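Phospholipase C-beta (PLC-beta) (Sepia officinalis, PDB 3QR0) is a multidomain phospholipase of the PLC-beta family that joins a PH domain, EF-hand-like modules, a calcium-binding TIM-barrel domain and a C2 domain. Local coordinates at residues A[423-426]-A[427-430]. Numbering follows the deposited sequence.
Sequences AQQK and LLAQ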
ATOM      1  N   ALA A 423       1.954 -22.141  33.037  1.00 32.21           N
ATOM      2  CA  ALA A 423       2.688 -23.208  32.351  1.00 32.18           C
ATOM      3  C   ALA A 423       2.792 -22.962  30.846  1.00 31.23           C
ATOM      4  O   ALA A 423       3.853 -23.158  30.246  1.00 30.84           O
ATOM      5  CB  ALA A 423       2.036 -24.577  32.628  1.00 32.68           C
ATOM      6  N   GLN A 424       1.694 -22.533  30.235  1.00 30.46           N
ATOM      7  CA  GLN A 424       1.701 -22.269  28.800  1.00 29.55           C
ATOM      8  C   GLN A 424       2.329 -20.913  28.454  1.00 29.08           C
ATOM      9  O   GLN A 424       2.868 -20.755  27.362  1.00 28.88           O
ATOM     10  CB  GLN A 424       0.304 -22.464  28.207  1.00 29.09           C
ATOM     11  CG  GLN A 424      -0.168 -23.933  28.338  1.00 28.97           C
ATOM     12  CD  GLN A 424      -1.284 -24.328  27.379  1.00 28.73           C
ATOM     13  OE1 GLN A 424      -1.359 -23.847  26.248  1.00 28.71           O
ATOM     14  NE2 GLN A 424      -2.148 -25.228  27.827  1.00 29.24           N
ATOM     15  N   GLN A 425       2.290 -19.956  29.385  1.00 29.34           N
ATOM     16  CA  GLN A 425       3.040 -18.691  29.240  1.00 28.99           C
ATOM     17  C   GLN A 425       4.553 -18.922  29.209  1.00 29.41           C
ATOM     18  O   GLN A 425       5.285 -18.194  28.532  1.00 28.83           O
ATOM     19  CB  GLN A 425       2.699 -17.697  30.363  1.00 29.27           C
ATOM     20  CG  GLN A 425       1.352 -17.009  30.203  1.00 29.07           C
ATOM     21  CD  GLN A 425       1.165 -15.843  31.157  1.00 30.45           C
ATOM     22  OE1 GLN A 425       2.045 -14.993  31.300  1.00 30.79           O
ATOM     23  NE2 GLN A 425       0.010 -15.793  31.808  1.00 30.92           N
ATOM     24  N   LYS A 426       5.024 -19.921  29.954  1.00 30.18           N
ATOM     25  CA  LYS A 426       6.428 -20.322  29.892  1.00 30.84           C
ATOM     26  C   LYS A 426       6.785 -20.749  28.478  1.00 30.30           C
ATOM     27  O   LYS A 426       7.866 -20.426  27.977  1.00 30.13           O
ATOM     28  CB  LYS A 426       6.722 -21.460  30.870  1.00 32.07           C
ATOM     29  CG  LYS A 426       6.870 -21.006  32.308  1.00 33.55           C
ATOM     30  CD  LYS A 426       6.855 -22.185  33.267  1.00 35.43           C
ATOM     31  CE  LYS A 426       7.199 -21.754  34.684  1.00 37.50           C
ATOM     32  NZ  LYS A 426       8.675 -21.533  34.888  1.00 38.35           N
ATOM     33  N   LEU A 427       5.858 -21.458  27.837  1.00 29.84           N
ATOM     34  CA  LEU A 427       6.044 -21.912  26.468  1.00 29.54           C
ATOM     35  C   LEU A 427       5.978 -20.755  25.475  1.00 28.62           C
ATOM     36  O   LEU A 427       6.765 -20.723  24.530  1.00 28.91           O
ATOM     37  CB  LEU A 427       5.026 -23.006  26.116  1.00 29.61           C
ATOM     38  CG  LEU A 427       5.169 -24.281  26.956  1.00 30.93           C
ATOM     39  CD1 LEU A 427       4.028 -25.247  26.682  1.00 31.93           C
ATOM     40  CD2 LEU A 427       6.520 -24.955  26.704  1.00 31.67           C
ATOM     41  N   LEU A 428       5.065 -19.804  25.686  1.00 28.14           N
ATOM     42  CA  LEU A 428       5.027 -18.589  24.863  1.00 27.08           C
ATOM     43  C   LEU A 428       6.399 -17.925  24.855  1.00 27.38           C
ATOM     44  O   LEU A 428       6.950 -17.636  23.795  1.00 26.79           O
ATOM     45  CB  LEU A 428       3.999 -17.575  25.375  1.00 26.78           C
ATOM     46  CG  LEU A 428       2.510 -17.921  25.386  1.00 25.91           C
ATOM     47  CD1 LEU A 428       1.720 -16.769  25.991  1.00 25.14           C
ATOM     48  CD2 LEU A 428       1.991 -18.252  23.999  1.00 25.36           C
ATOM     49  N   ALA A 429       6.937 -17.691  26.051  1.00 28.12           N
ATOM     50  CA  ALA A 429       8.242 -17.044  26.213  1.00 28.67           C
ATOM     51  C   ALA A 429       9.349 -17.864  25.573  1.00 29.07           C
ATOM     52  O   ALA A 429      10.218 -17.317  24.894  1.00 29.16           O
ATOM     53  CB  ALA A 429       8.546 -16.818  27.690  1.00 29.05           C
ATOM     54  N   GLN A 430       9.305 -19.175  25.786  1.00 29.95           N
ATOM     55  CA  GLN A 430      10.292 -20.086  25.215  1.00 30.50           C
ATOM     56  C   GLN A 430      10.296 -20.020  23.690  1.00 29.69           C
ATOM     57  O   GLN A 430      11.357 -19.895  23.078  1.00 29.49           O
ATOM     58  CB  GLN A 430      10.023 -21.523  25.670  1.00 31.36           C
ATOM     59  CG  GLN A 430      11.020 -22.534  25.134  1.00 33.03           C
ATOM     60  CD  GLN A 430      10.693 -23.956  25.550  1.00 35.49           C
ATOM     61  OE1 GLN A 430      10.150 -24.198  26.630  1.00 36.80           O
ATOM     62  NE2 GLN A 430      11.033 -24.907  24.691  1.00 36.80           N
TER
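Q425 and L428 meet on the buried side of helix 422-436, one turn apart, and illustrate how buried polar and apolar side chains can share a helix turn, the leucine packing while the glutamine amide bonds to other parts of the chain. The leucine branch reaches back along the helix: CG anti to the carbonyl carbon (chi1 -63°) and CD1 anti to CA (chi2 178°) put this methyl near CA and CG of Q425, 4.2 Å from the latter. The CG of L428 lies 3.5 Å from the carbonyl O of Q424, so the branch packs against backbone as well as side chain. L427 shares this first torsion but projects from another side of the helix, where its CG comes within 3.7 Å of A423 O. Three i to i+4 bonds hold the frame, the straightest from A429 N to Q425 O (3.0 Å, N-H...O 170°); A429 CB sits 3.6 Å from that same oxygen.

The Q425 amide gives NE2 bonds to the carbonyls of C420 and E509 while OE1 accepts from A511 N, Q424 OE1 receives G374 N, and K426 forms a salt bridge with E513. On this helix of the X-domain region, Q425 and L428 touch N418 of strand 412-418 and M514 of helix 512-515; A429 also touches that helix, so the turn packs against both elements.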